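Local coordinates for protein serine hydrolase CCSP0084 (Cycloclasticus sp. P1, PDB 4I3F) that probably hydrolyses esters and the carbon-carbon bond of meta-cleavage products from aromatic degradation, as a serine hydrolase of the alpha/beta hydrolase fold, at residues A[178-183]-A[192-197]; A[166-171]-A[208-213]; A[130-135]-A[237-242]. All blocks are in the same frame, centred on the assembly; numbering follows the deposited sequence.

Contact 1 of 3, residues A[178-183]-A[192-197]; sequences YLITKF and NDIASI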
ATOM      1  N   TYR A 178     -19.784   3.255  -1.491  1.00 17.71           N
ATOM      2  CA  TYR A 178     -19.358   4.055  -2.643  1.00 17.04           C
ATOM      3  C   TYR A 178     -17.852   3.957  -2.877  1.00 18.86           C
ATOM      4  O   TYR A 178     -17.404   3.760  -4.011  1.00 16.33           O
ATOM      5  CB  TYR A 178     -19.759   5.521  -2.455  1.00 16.46           C
ATOM      6  CG  TYR A 178     -19.241   6.431  -3.547  1.00 15.03           C
ATOM      7  CD1 TYR A 178     -19.925   6.561  -4.747  1.00 22.80           C
ATOM      8  CD2 TYR A 178     -18.064   7.160  -3.377  1.00 16.19           C
ATOM      9  CE1 TYR A 178     -19.462   7.388  -5.754  1.00 20.21           C
ATOM     10  CE2 TYR A 178     -17.586   7.992  -4.392  1.00 20.23           C
ATOM     11  CZ  TYR A 178     -18.297   8.102  -5.567  1.00 20.00           C
ATOM     12  OH  TYR A 178     -17.849   8.920  -6.579  1.00 22.53           O
ATOM     13  N   LEU A 179     -17.072   4.096  -1.807  1.00 14.69           N
ATOM     14  CA  LEU A 179     -15.620   4.004  -1.913  1.00 13.73           C
ATOM     15  C   LEU A 179     -15.180   2.639  -2.406  1.00 17.62           C
ATOM     16  O   LEU A 179     -14.401   2.534  -3.356  1.00 15.89           O
ATOM     17  CB  LEU A 179     -14.955   4.294  -0.567  1.00 20.77           C
ATOM     18  CG  LEU A 179     -14.877   5.745  -0.117  1.00 19.96           C
ATOM     19  CD1 LEU A 179     -14.326   5.816   1.298  1.00 20.18           C
ATOM     20  CD2 LEU A 179     -14.010   6.555  -1.082  1.00 16.93           C
ATOM     21  N   ILE A 180     -15.673   1.595  -1.750  1.00 19.09           N
ATOM     22  CA  ILE A 180     -15.313   0.232  -2.112  1.00 21.64           C
ATOM     23  C   ILE A 180     -15.624  -0.026  -3.585  1.00 19.64           C
ATOM     24  O   ILE A 180     -14.810  -0.598  -4.306  1.00 20.26           O
ATOM     25  CB  ILE A 180     -16.049  -0.775  -1.222  1.00 18.71           C
ATOM     26  CG1 ILE A 180     -15.544  -0.684   0.212  1.00 25.90           C
ATOM     27  CG2 ILE A 180     -15.851  -2.173  -1.733  1.00 29.08           C
ATOM     28  CD1 ILE A 180     -16.445  -1.382   1.224  1.00 33.72           C
ATOM     29  N   THR A 181     -16.790   0.436  -4.020  1.00 16.62           N
ATOM     30  CA  THR A 181     -17.233   0.306  -5.404  1.00 16.71           C
ATOM     31  C   THR A 181     -16.289   1.035  -6.368  1.00 18.64           C
ATOM     32  O   THR A 181     -15.973   0.524  -7.452  1.00 19.87           O
ATOM     33  CB  THR A 181     -18.668   0.847  -5.564  1.00 22.60           C
ATOM     34  OG1 THR A 181     -19.559   0.084  -4.737  1.00 23.23           O
ATOM     35  CG2 THR A 181     -19.133   0.742  -7.004  1.00 29.07           C
ATOM     36  N   LYS A 182     -15.827   2.220  -5.969  1.00 13.96           N
ATOM     37  CA  LYS A 182     -14.990   3.053  -6.845  1.00 12.82           C
ATOM     38  C   LYS A 182     -13.543   2.576  -6.952  1.00 14.31           C
ATOM     39  O   LYS A 182     -12.809   2.989  -7.855  1.00 13.31           O
ATOM     40  CB  LYS A 182     -15.030   4.518  -6.396  1.00 12.08           C
ATOM     41  CG  LYS A 182     -16.337   5.227  -6.712  1.00 15.05           C
ATOM     42  CD  LYS A 182     -16.526   5.347  -8.225  1.00 21.96           C
ATOM     43  CE  LYS A 182     -17.826   6.048  -8.572  1.00 34.53           C
ATOM     44  NZ  LYS A 182     -17.988   6.229 -10.051  1.00 41.98           N
ATOM     45  N   PHE A 183     -13.129   1.708  -6.037  1.00 13.61           N
ATOM     46  CA  PHE A 183     -11.803   1.110  -6.106  1.00 16.27           C
ATOM     47  C   PHE A 183     -11.682   0.112  -7.253  1.00 15.98           C
ATOM     48  O   PHE A 183     -10.579  -0.316  -7.598  1.00 14.13           O
ATOM     49  CB  PHE A 183     -11.456   0.410  -4.786  1.00 17.07           C
ATOM     50  CG  PHE A 183     -10.928   1.337  -3.729  1.00 18.21           C
ATOM     51  CD1 PHE A 183      -9.692   1.951  -3.886  1.00 24.54           C
ATOM     52  CD2 PHE A 183     -11.654   1.583  -2.574  1.00 17.63           C
ATOM     53  CE1 PHE A 183      -9.194   2.805  -2.910  1.00 22.59           C
ATOM     54  CE2 PHE A 183     -11.166   2.439  -1.594  1.00 20.54           C
ATOM     55  CZ  PHE A 183      -9.932   3.041  -1.759  1.00 20.29           C
ATOM     56  N   ASN A 192     -21.599 -10.820  -5.593  1.00 50.79           N
ATOM     57  CA  ASN A 192     -22.933 -10.400  -5.996  0.50 51.06           C
ATOM     58  C   ASN A 192     -23.609  -9.349  -5.104  1.00 53.42           C
ATOM     59  O   ASN A 192     -24.645  -8.810  -5.496  1.00 54.30           O
ATOM     60  CB  ASN A 192     -23.847 -11.595  -6.285  0.50 51.05           C
ATOM     61  CG  ASN A 192     -23.846 -12.622  -5.177  0.50 51.67           C
ATOM     62  OD1 ASN A 192     -22.924 -12.677  -4.364  0.50 49.30           O
ATOM     63  ND2 ASN A 192     -24.878 -13.460  -5.149  0.50 51.69           N
ATOM     64  N   ASP A 193     -22.992  -8.993  -3.980  1.00 48.75           N
ATOM     65  CA  ASP A 193     -23.620  -8.067  -3.042  1.00 51.32           C
ATOM     66  C   ASP A 193     -22.617  -7.157  -2.341  1.00 47.89           C
ATOM     67  O   ASP A 193     -22.027  -7.537  -1.329  1.00 46.41           O
ATOM     68  CB  ASP A 193     -24.380  -8.877  -1.992  1.00 61.38           C
ATOM     69  CG  ASP A 193     -25.573  -8.137  -1.431  1.00 66.79           C
ATOM     70  OD1 ASP A 193     -25.702  -6.920  -1.692  1.00 66.09           O
ATOM     71  OD2 ASP A 193     -26.376  -8.780  -0.726  1.00 68.83           O
ATOM     72  N   ILE A 194     -22.438  -5.953  -2.875  1.00 46.09           N
ATOM     73  CA  ILE A 194     -21.488  -4.996  -2.315  1.00 43.46           C
ATOM     74  C   ILE A 194     -22.057  -4.308  -1.072  1.00 40.48           C
ATOM     75  O   ILE A 194     -21.314  -3.936  -0.164  1.00 39.37           O
ATOM     76  CB  ILE A 194     -21.070  -3.958  -3.374  1.00 44.83           C
ATOM     77  CG1 ILE A 194     -20.534  -4.679  -4.612  1.00 47.57           C
ATOM     78  CG2 ILE A 194     -20.020  -3.000  -2.821  1.00 36.60           C
ATOM     79  CD1 ILE A 194     -20.561  -3.847  -5.865  1.00 48.63           C
ATOM     80  N   ALA A 195     -23.377  -4.156  -1.025  1.00 45.59           N
ATOM     81  CA  ALA A 195     -24.027  -3.578   0.146  1.00 36.62           C
ATOM     82  C   ALA A 195     -23.740  -4.432   1.376  1.00 40.05           C
ATOM     83  O   ALA A 195     -23.433  -3.906   2.447  1.00 40.26           O
ATOM     84  CB  ALA A 195     -25.524  -3.442  -0.077  1.00 36.59           C
ATOM     85  N   SER A 196     -23.846  -5.750   1.210  1.00 43.99           N
ATOM     86  CA  SER A 196     -23.562  -6.696   2.291  1.00 45.84           C
ATOM     87  C   SER A 196     -22.104  -6.619   2.735  1.00 44.72           C
ATOM     88  O   SER A 196     -21.802  -6.702   3.924  1.00 50.72           O
ATOM     89  CB  SER A 196     -23.897  -8.125   1.859  1.00 48.19           C
ATOM     90  OG  SER A 196     -23.493  -9.061   2.842  1.00 49.89           O
ATOM     91  N   ILE A 197     -21.207  -6.457   1.768  1.00 37.61           N
ATOM     92  CA  ILE A 197     -19.781  -6.340   2.046  1.00 37.89           C
ATOM     93  C   ILE A 197     -19.477  -5.054   2.821  1.00 40.34           C
ATOM     94  O   ILE A 197     -18.683  -5.052   3.760  1.00 36.84           O
ATOM     95  CB  ILE A 197     -18.965  -6.395   0.735  1.00 40.11           C
ATOM     96  CG1 ILE A 197     -19.056  -7.801   0.133  1.00 48.77           C
ATOM     97  CG2 ILE A 197     -17.518  -5.951   0.960  1.00 37.76           C
ATOM     98  CD1 ILE A 197     -17.855  -8.220  -0.665  1.00 50.89           C
TER
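Two consecutive helices in the probable lid of this hydrolase meet where Thr181, near the end of helix 173-182, packs against Ile194, in the first turn of helix 194-206. The contact is one of packing: Thr181 OG1 lies 3.7 Å from the branch methyl Ile194 CG2, and the two side chains cross at about a right angle. That methyl is carried forward because CG2 stands anti to the backbone N of Ile194, with CG1 beside the nitrogen at chi1 -55°. The same Ile194 CG2 also reaches Ile180 CG2 at 4.4 Å, a looser methyl-methyl contact. Thr181 OG1 is bound to the carbonyl oxygen of Glu177 in its own helix, so the hydroxyl is satisfied by that oxygen and meets Ile194 by packing alone.

Both helices belong to the insertion between strands 142-148 and 243-248, where alpha/beta hydrolases of this kind place their lid. The residues between the two segments form neither helix nor strand, and Pro187 from this connection touches both Thr181 and Ile194. Asp193 takes the N-cap position of the second helix. Thr181 CA and Ile194 CA are 7.5 Å apart, the nearest backbone approach. One turn on, Ile197 also points toward the first helix, yet its CG2 stays 4.7 Å from Ile180 CD1, and its side chain also touches Leu190 of the connection.

Contact 2 of 3, residues A[166-171]-A[208-213]; sequences EFYKDP and DEVRLQ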
ATOM      1  N   GLU A 166     -10.931  11.754   3.623  1.00 17.35           N
ATOM      2  CA  GLU A 166     -11.790  12.600   4.445  1.00 20.10           C
ATOM      3  C   GLU A 166     -13.135  11.926   4.718  1.00 19.72           C
ATOM      4  O   GLU A 166     -14.107  12.594   5.033  1.00 19.71           O
ATOM      5  CB  GLU A 166     -11.979  13.973   3.779  1.00 20.88           C
ATOM      6  CG  GLU A 166     -10.651  14.651   3.407  1.00 27.77           C
ATOM      7  CD  GLU A 166     -10.824  16.050   2.835  1.00 33.97           C
ATOM      8  OE1 GLU A 166     -11.923  16.627   2.977  1.00 28.61           O
ATOM      9  OE2 GLU A 166      -9.856  16.570   2.239  1.00 32.40           O
ATOM     10  N   PHE A 167     -13.171  10.600   4.590  1.00 16.19           N
ATOM     11  CA  PHE A 167     -14.356   9.794   4.888  1.00 18.67           C
ATOM     12  C   PHE A 167     -15.010  10.123   6.230  1.00 19.32           C
ATOM     13  O   PHE A 167     -16.228  10.251   6.322  1.00 17.99           O
ATOM     14  CB  PHE A 167     -13.981   8.298   4.848  1.00 16.46           C
ATOM     15  CG  PHE A 167     -15.061   7.375   5.368  1.00 21.54           C
ATOM     16  CD1 PHE A 167     -16.114   6.976   4.548  1.00 17.85           C
ATOM     17  CD2 PHE A 167     -15.009   6.886   6.669  1.00 19.11           C
ATOM     18  CE1 PHE A 167     -17.105   6.127   5.024  1.00 19.24           C
ATOM     19  CE2 PHE A 167     -15.991   6.038   7.152  1.00 24.58           C
ATOM     20  CZ  PHE A 167     -17.040   5.653   6.333  1.00 21.24           C
ATOM     21  N   TYR A 168     -14.210  10.262   7.281  1.00 18.20           N
ATOM     22  CA  TYR A 168     -14.791  10.420   8.613  1.00 22.29           C
ATOM     23  C   TYR A 168     -15.423  11.787   8.898  1.00 24.94           C
ATOM     24  O   TYR A 168     -15.961  12.005   9.983  1.00 21.95           O
ATOM     25  CB  TYR A 168     -13.783  10.056   9.698  1.00 20.33           C
ATOM     26  CG  TYR A 168     -13.442   8.581   9.754  1.00 22.59           C
ATOM     27  CD1 TYR A 168     -14.336   7.653  10.278  1.00 21.75           C
ATOM     28  CD2 TYR A 168     -12.215   8.121   9.303  1.00 19.65           C
ATOM     29  CE1 TYR A 168     -14.017   6.305  10.336  1.00 22.29           C
ATOM     30  CE2 TYR A 168     -11.889   6.781   9.361  1.00 23.04           C
ATOM     31  CZ  TYR A 168     -12.789   5.879   9.885  1.00 22.51           C
ATOM     32  OH  TYR A 168     -12.452   4.543   9.943  1.00 22.40           O
ATOM     33  N   LYS A 169     -15.376  12.698   7.930  1.00 22.62           N
ATOM     34  CA  LYS A 169     -16.158  13.928   8.023  1.00 25.67           C
ATOM     35  C   LYS A 169     -17.650  13.608   7.937  1.00 28.55           C
ATOM     36  O   LYS A 169     -18.486  14.307   8.519  1.00 29.98           O
ATOM     37  CB  LYS A 169     -15.782  14.899   6.904  1.00 29.43           C
ATOM     38  CG  LYS A 169     -14.422  15.556   7.064  1.00 36.42           C
ATOM     39  CD  LYS A 169     -14.171  16.554   5.939  1.00 40.81           C
ATOM     40  CE  LYS A 169     -12.840  17.274   6.115  1.00 43.61           C
ATOM     41  NZ  LYS A 169     -11.706  16.312   6.218  1.00 43.91           N
ATOM     42  N   ASP A 170     -17.973  12.553   7.193  1.00 27.62           N
ATOM     43  CA  ASP A 170     -19.355  12.126   6.983  1.00 25.71           C
ATOM     44  C   ASP A 170     -19.421  10.614   6.802  1.00 23.97           C
ATOM     45  O   ASP A 170     -19.727  10.142   5.709  1.00 22.98           O
ATOM     46  CB  ASP A 170     -19.912  12.771   5.713  1.00 36.01           C
ATOM     47  CG  ASP A 170     -20.494  14.139   5.961  1.00 49.18           C
ATOM     48  OD1 ASP A 170     -21.702  14.216   6.273  1.00 54.86           O
ATOM     49  OD2 ASP A 170     -19.750  15.138   5.853  1.00 47.42           O
ATOM     50  N   PRO A 171     -19.136   9.848   7.868  1.00 21.78           N
ATOM     51  CA  PRO A 171     -19.075   8.387   7.729  1.00 29.36           C
ATOM     52  C   PRO A 171     -20.453   7.719   7.685  1.00 27.96           C
ATOM     53  O   PRO A 171     -21.375   8.135   8.398  1.00 24.85           O
ATOM     54  CB  PRO A 171     -18.324   7.959   8.994  1.00 22.59           C
ATOM     55  CG  PRO A 171     -18.732   8.988  10.023  1.00 23.95           C
ATOM     56  CD  PRO A 171     -18.872  10.286   9.256  1.00 23.50           C
ATOM     57  N   ASP A 208     -13.261   3.142  17.523  1.00 36.43           N
ATOM     58  CA  ASP A 208     -12.324   4.206  17.861  1.00 44.47           C
ATOM     59  C   ASP A 208     -10.892   3.724  17.606  1.00 41.36           C
ATOM     60  O   ASP A 208      -9.992   4.516  17.319  1.00 44.15           O
ATOM     61  CB  ASP A 208     -12.496   4.643  19.316  1.00 44.50           C
ATOM     62  CG  ASP A 208     -13.874   5.205  19.599  1.00 51.35           C
ATOM     63  OD1 ASP A 208     -14.444   5.857  18.707  1.00 56.27           O
ATOM     64  OD2 ASP A 208     -14.384   4.987  20.720  1.00 60.12           O
ATOM     65  N   GLU A 209     -10.708   2.408  17.699  1.00 44.41           N
ATOM     66  CA  GLU A 209      -9.420   1.758  17.469  1.00 48.01           C
ATOM     67  C   GLU A 209      -9.073   1.683  15.977  1.00 47.00           C
ATOM     68  O   GLU A 209      -8.115   1.016  15.599  1.00 42.70           O
ATOM     69  CB  GLU A 209      -9.426   0.340  18.051  1.00 48.20           C
ATOM     70  CG  GLU A 209     -10.140   0.197  19.391  1.00 64.06           C
ATOM     71  CD  GLU A 209     -11.634  -0.021  19.236  1.00 69.44           C
ATOM     72  OE1 GLU A 209     -12.031  -1.059  18.666  1.00 73.27           O
ATOM     73  OE2 GLU A 209     -12.411   0.848  19.680  1.00 69.86           O
ATOM     74  N   VAL A 210      -9.862   2.351  15.139  1.00 32.38           N
ATOM     75  CA  VAL A 210      -9.608   2.410  13.698  1.00 31.45           C
ATOM     76  C   VAL A 210      -9.780   3.838  13.186  1.00 32.46           C
ATOM     77  O   VAL A 210      -9.020   4.309  12.337  1.00 30.73           O
ATOM     78  CB  VAL A 210     -10.546   1.461  12.907  1.00 29.62           C
ATOM     79  CG1 VAL A 210     -10.386   1.658  11.411  1.00 27.01           C
ATOM     80  CG2 VAL A 210     -10.280   0.004  13.278  1.00 35.55           C
ATOM     81  N   ARG A 211     -10.775   4.531  13.727  1.00 22.79           N
ATOM     82  CA  ARG A 211     -11.137   5.856  13.236  1.00 21.68           C
ATOM     83  C   ARG A 211     -10.178   6.970  13.659  1.00 24.34           C
ATOM     84  O   ARG A 211      -9.753   7.780  12.830  1.00 22.51           O
ATOM     85  CB  ARG A 211     -12.561   6.204  13.674  1.00 21.53           C
ATOM     86  CG  ARG A 211     -12.923   7.660  13.483  1.00 27.02           C
ATOM     87  CD  ARG A 211     -14.365   7.914  13.881  1.00 27.39           C
ATOM     88  NE  ARG A 211     -14.821   9.219  13.425  1.00 37.00           N
ATOM     89  CZ  ARG A 211     -16.089   9.617  13.462  1.00 42.32           C
ATOM     90  NH1 ARG A 211     -17.029   8.807  13.934  1.00 38.86           N
ATOM     91  NH2 ARG A 211     -16.419  10.822  13.021  1.00 43.48           N
ATOM     92  N   LEU A 212      -9.841   7.009  14.945  1.00 20.92           N
ATOM     93  CA  LEU A 212      -9.077   8.122  15.505  1.00 21.59           C
ATOM     94  C   LEU A 212      -7.716   8.290  14.840  1.00 19.68           C
ATOM     95  O   LEU A 212      -7.292   9.407  14.561  1.00 19.47           O
ATOM     96  CB  LEU A 212      -8.903   7.947  17.011  1.00 20.94           C
ATOM     97  CG  LEU A 212     -10.190   8.166  17.807  1.00 37.93           C
ATOM     98  CD1 LEU A 212     -10.027   7.717  19.248  1.00 34.99           C
ATOM     99  CD2 LEU A 212     -10.586   9.628  17.756  1.00 41.28           C
ATOM    100  N   GLN A 213      -7.025   7.185  14.589  1.00 18.88           N
ATOM    101  CA  GLN A 213      -5.702   7.297  14.002  1.00 16.44           C
ATOM    102  C   GLN A 213      -5.748   7.617  12.500  1.00 15.61           C
ATOM    103  O   GLN A 213      -4.879   8.321  11.995  1.00 16.76           O
ATOM    104  CB  GLN A 213      -4.858   6.068  14.352  1.00 16.21           C
ATOM    105  CG  GLN A 213      -4.865   5.817  15.863  1.00 17.92           C
ATOM    106  CD  GLN A 213      -3.659   5.045  16.363  1.00 17.62           C
ATOM    107  OE1 GLN A 213      -2.816   4.608  15.582  1.00 16.65           O
ATOM    108  NE2 GLN A 213      -3.577   4.873  17.681  1.00 18.50           N
TER
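Arg211 lays its aliphatic chain across one face of the Tyr168 ring, and the closest pair of side-chain carbons is Arg211 CG and Tyr168 CD1 at 3.5 Å. The approach meets the definition of a CH-pi contact: CG stands 3.7 Å from the centroid of the Tyr168 ring, 20° off the ring normal. The two side chains run past each other in opposite directions, and CG lies anti to the backbone N of Arg211 (chi1 167°) with the chain extended from there to NE, which carries the guanidinium along the ring and past Tyr168 CB. Its plane is tilted by 20° from that of the ring. Beyond the ring, Pro171 CG sits over one face of the guanidinium, 4.2 Å from Arg211 NH2, while at the phenol end Tyr168 OH comes within 3.8 Å of Val210 CG1.

The second shell fixes both partners. Phe167 places CD2 over the centre of the opposite face of Tyr168, so that ring is held between Phe167 and Arg211. Tyr168 OH is hydrogen-bonded to the carbonyl oxygen of Val205, and Arg211 NE forms a salt bridge with Glu215 one turn along its helix. The 3-10 turn 167-169, in the loop between helices 159-165 and 173-182, is thereby packed on the start of helix 208-217, with Met206 of helix 194-206 touching both Pro171 and Arg211.

Contact 3 of 3, residues A[130-135]-A[237-242]; sequences VTLHLL and NNISHQ
Leu135 and Ile239 bring helix 126-137 and the irregular segment 237-242 to their nearest backbone approach, with Leu135 CA and Ile239 CA 6.3 Å apart. No direct hydrogen bond crosses between the segments; the contact is made by side chains, with a water near both backbones, 2.8 Å from Leu135 O and 3.1 Å from Asn238 O.

Leu135 divides its two methyls. CD2 stands over the face of the His241 imidazole, 3.6 Å from the ring centroid and only 3° off the normal, a CH-pi contact that is nearly vertical. CD1 turns instead to Ile239 CG2 at 3.8 Å. Ile239 in turn spans the helix surface: with CG1 beside its backbone N (chi1 -69°) and the chain extended beyond, CD1 reaches Leu132 CD2 at 3.9 Å, one turn back along the helix.

The imidazole is fixed by its outer nitrogen. NE2 gives a hydrogen bond to the carbonyl oxygen of Pro139, between the sodium ligands His138 and Glu140, whereas ND1, buried 3.7 Å from Leu135 CB, has no polar partner, which is consistent with a neutral ring carrying its proton on NE2. An alanine in place of His241 would probably leave the Pro139 oxygen without its donor and open a gap over Leu135 CD2, where the imidazole face had lain.

Outside the pair, Leu132 also rests on Leu147 and Leu135 on Phe142, both in strand 142-148. The other flank of the helix, through His133 and Leu134, meets helix 96-113, and Gln242 pairs by backbone with Ala145 where the segment leads into strand 243-248.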
ATOM      1  N   VAL A 130       5.177   4.995   1.040  1.00 11.67           N
ATOM      2  CA  VAL A 130       6.092   4.541   2.083  1.00 14.02           C
ATOM      3  C   VAL A 130       7.263   3.789   1.462  1.00 10.09           C
ATOM      4  O   VAL A 130       8.417   3.958   1.882  1.00 10.56           O
ATOM      5  CB  VAL A 130       5.366   3.659   3.138  1.00 10.14           C
ATOM      6  CG1 VAL A 130       6.354   3.118   4.157  1.00  9.18           C
ATOM      7  CG2 VAL A 130       4.284   4.476   3.850  1.00 15.07           C
ATOM      8  N   THR A 131       6.972   2.974   0.444  1.00 10.04           N
ATOM      9  CA  THR A 131       8.026   2.255  -0.275  1.00  7.97           C
ATOM     10  C   THR A 131       9.041   3.222  -0.862  1.00 12.89           C
ATOM     11  O   THR A 131      10.248   3.020  -0.725  1.00  8.90           O
ATOM     12  CB  THR A 131       7.453   1.366  -1.398  1.00  8.41           C
ATOM     13  OG1 THR A 131       6.613   0.354  -0.821  1.00  7.78           O
ATOM     14  CG2 THR A 131       8.574   0.705  -2.181  1.00  8.51           C
ATOM     15  N   LEU A 132       8.561   4.271  -1.531  1.00 10.95           N
ATOM     16  CA  LEU A 132       9.472   5.246  -2.130  1.00  9.40           C
ATOM     17  C   LEU A 132      10.365   5.907  -1.083  1.00 11.35           C
ATOM     18  O   LEU A 132      11.568   6.083  -1.304  1.00 13.03           O
ATOM     19  CB  LEU A 132       8.688   6.300  -2.910  1.00 11.05           C
ATOM     20  CG  LEU A 132       8.165   5.802  -4.264  1.00  8.75           C
ATOM     21  CD1 LEU A 132       7.224   6.838  -4.859  1.00 11.45           C
ATOM     22  CD2 LEU A 132       9.322   5.574  -5.215  1.00 11.50           C
ATOM     23  N   HIS A 133       9.780   6.283   0.050  1.00 11.15           N
ATOM     24  CA  HIS A 133      10.578   6.864   1.126  1.00 11.09           C
ATOM     25  C   HIS A 133      11.538   5.864   1.758  1.00 12.14           C
ATOM     26  O   HIS A 133      12.629   6.243   2.167  1.00 11.30           O
ATOM     27  CB  HIS A 133       9.674   7.532   2.160  1.00 11.95           C
ATOM     28  CG  HIS A 133       9.031   8.779   1.653  1.00 11.22           C
ATOM     29  ND1 HIS A 133       9.542  10.034   1.906  1.00 17.05           N
ATOM     30  CD2 HIS A 133       7.957   8.965   0.848  1.00 11.36           C
ATOM     31  CE1 HIS A 133       8.789  10.940   1.309  1.00 17.16           C
ATOM     32  NE2 HIS A 133       7.821  10.318   0.660  1.00 13.43           N
ATOM     33  N   LEU A 134      11.153   4.588   1.801  1.00 12.30           N
ATOM     34  CA  LEU A 134      12.057   3.550   2.290  1.00  9.99           C
ATOM     35  C   LEU A 134      13.272   3.394   1.375  1.00 13.23           C
ATOM     36  O   LEU A 134      14.400   3.269   1.852  1.00 12.65           O
ATOM     37  CB  LEU A 134      11.327   2.214   2.433  1.00 10.26           C
ATOM     38  CG  LEU A 134      10.579   2.022   3.758  1.00  8.97           C
ATOM     39  CD1 LEU A 134       9.552   0.887   3.624  1.00 10.49           C
ATOM     40  CD2 LEU A 134      11.558   1.727   4.884  1.00 12.37           C
ATOM     41  N   LEU A 135      13.050   3.403   0.061  1.00 12.20           N
ATOM     42  CA  LEU A 135      14.156   3.272  -0.885  1.00 10.19           C
ATOM     43  C   LEU A 135      15.079   4.483  -0.810  1.00 13.44           C
ATOM     44  O   LEU A 135      16.293   4.366  -0.996  1.00 15.33           O
ATOM     45  CB  LEU A 135      13.632   3.117  -2.322  1.00 10.31           C
ATOM     46  CG  LEU A 135      12.673   1.952  -2.568  1.00 13.21           C
ATOM     47  CD1 LEU A 135      12.200   1.955  -4.010  1.00 13.39           C
ATOM     48  CD2 LEU A 135      13.332   0.631  -2.238  1.00 11.35           C
ATOM     49  N   ASN A 237      15.672  10.625  -8.636  1.00 15.43           N
ATOM     50  CA  ASN A 237      16.746  10.290  -9.572  1.00 14.09           C
ATOM     51  C   ASN A 237      17.754   9.345  -8.931  1.00 20.47           C
ATOM     52  O   ASN A 237      18.429   8.574  -9.619  1.00 20.05           O
ATOM     53  CB  ASN A 237      17.526  11.533 -10.020  1.00 15.44           C
ATOM     54  CG  ASN A 237      16.731  12.476 -10.921  1.00 26.47           C
ATOM     55  OD1 ASN A 237      17.147  13.621 -11.123  1.00 24.45           O
ATOM     56  ND2 ASN A 237      15.599  12.021 -11.449  1.00 21.01           N
ATOM     57  N   ASN A 238      17.871   9.433  -7.608  1.00 19.61           N
ATOM     58  CA  ASN A 238      18.863   8.657  -6.878  1.00 21.18           C
ATOM     59  C   ASN A 238      18.314   7.384  -6.237  1.00 19.14           C
ATOM     60  O   ASN A 238      19.027   6.688  -5.519  1.00 20.53           O
ATOM     61  CB  ASN A 238      19.592   9.543  -5.867  1.00 26.31           C
ATOM     62  CG  ASN A 238      20.618  10.442  -6.533  1.00 29.35           C
ATOM     63  OD1 ASN A 238      21.723  10.004  -6.852  1.00 33.87           O
ATOM     64  ND2 ASN A 238      20.248  11.698  -6.772  1.00 31.22           N
ATOM     65  N   ILE A 239      17.055   7.073  -6.514  1.00 14.79           N
ATOM     66  CA  ILE A 239      16.536   5.757  -6.179  1.00 14.23           C
ATOM     67  C   ILE A 239      17.019   4.822  -7.284  1.00 17.68           C
ATOM     68  O   ILE A 239      16.553   4.913  -8.420  1.00 18.47           O
ATOM     69  CB  ILE A 239      14.995   5.750  -6.092  1.00 17.51           C
ATOM     70  CG1 ILE A 239      14.523   6.556  -4.881  1.00 17.09           C
ATOM     71  CG2 ILE A 239      14.460   4.316  -6.040  1.00 18.27           C
ATOM     72  CD1 ILE A 239      12.995   6.666  -4.779  1.00 14.49           C
ATOM     73  N   SER A 240      17.963   3.941  -6.961  1.00 16.98           N
ATOM     74  CA  SER A 240      18.619   3.115  -7.972  1.00 16.31           C
ATOM     75  C   SER A 240      18.029   1.712  -8.140  1.00 14.14           C
ATOM     76  O   SER A 240      18.442   0.964  -9.029  1.00 15.77           O
ATOM     77  CB  SER A 240      20.117   3.006  -7.680  1.00 22.87           C
ATOM     78  OG  SER A 240      20.712   4.280  -7.629  1.00 25.55           O
ATOM     79  N   HIS A 241      17.076   1.357  -7.289  1.00 14.90           N
ATOM     80  CA  HIS A 241      16.507   0.013  -7.302  1.00 13.36           C
ATOM     81  C   HIS A 241      15.807  -0.334  -8.608  1.00 12.40           C
ATOM     82  O   HIS A 241      15.147   0.517  -9.211  1.00 12.80           O
ATOM     83  CB  HIS A 241      15.524  -0.132  -6.141  1.00 10.14           C
ATOM     84  CG  HIS A 241      16.127   0.182  -4.809  1.00 17.44           C
ATOM     85  ND1 HIS A 241      16.298   1.474  -4.360  1.00 14.60           N
ATOM     86  CD2 HIS A 241      16.608  -0.626  -3.835  1.00 17.36           C
ATOM     87  CE1 HIS A 241      16.868   1.448  -3.168  1.00 14.07           C
ATOM     88  NE2 HIS A 241      17.062   0.187  -2.824  1.00 16.71           N
ATOM     89  N   GLN A 242      15.961  -1.583  -9.048  1.00 12.21           N
ATOM     90  CA  GLN A 242      15.142  -2.087 -10.153  1.00  9.28           C
ATOM     91  C   GLN A 242      13.687  -2.061  -9.710  1.00 10.50           C
ATOM     92  O   GLN A 242      13.345  -2.564  -8.627  1.00 11.98           O
ATOM     93  CB  GLN A 242      15.554  -3.513 -10.524  1.00 15.27           C
ATOM     94  CG  GLN A 242      17.030  -3.662 -10.883  1.00 20.02           C
ATOM     95  CD  GLN A 242      17.396  -2.946 -12.167  1.00 25.77           C
ATOM     96  OE1 GLN A 242      16.596  -2.873 -13.094  1.00 23.83           O
ATOM     97  NE2 GLN A 242      18.609  -2.407 -12.224  1.00 29.31           N
TER
HETATM   98  O   HOH W   1      18.012   5.637  -2.763  1.00 19.78           O

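How the contacts relate
From the N terminus the chain reaches contact 3 first, in helix 126-137 just after the probable nucleophile elbow. It then runs through strand 142-148 into the probable helical lid, enters contact 2 at 166-171 and contact 1 at 178-183. After a short connection 192-197 closes contact 1, 208-213 closes contact 2, and 237-242 finally closes contact 3 as the chain returns to the sheet. The three loops are therefore concentric and none cross. Contacts 1 and 2 meet directly, Leu179 CD1 lying 3.9 Å from Phe167 CD1, and join helices of this insertion; contact 3, on the opposite side of the chain's centre, ties the end of the insertion to the core.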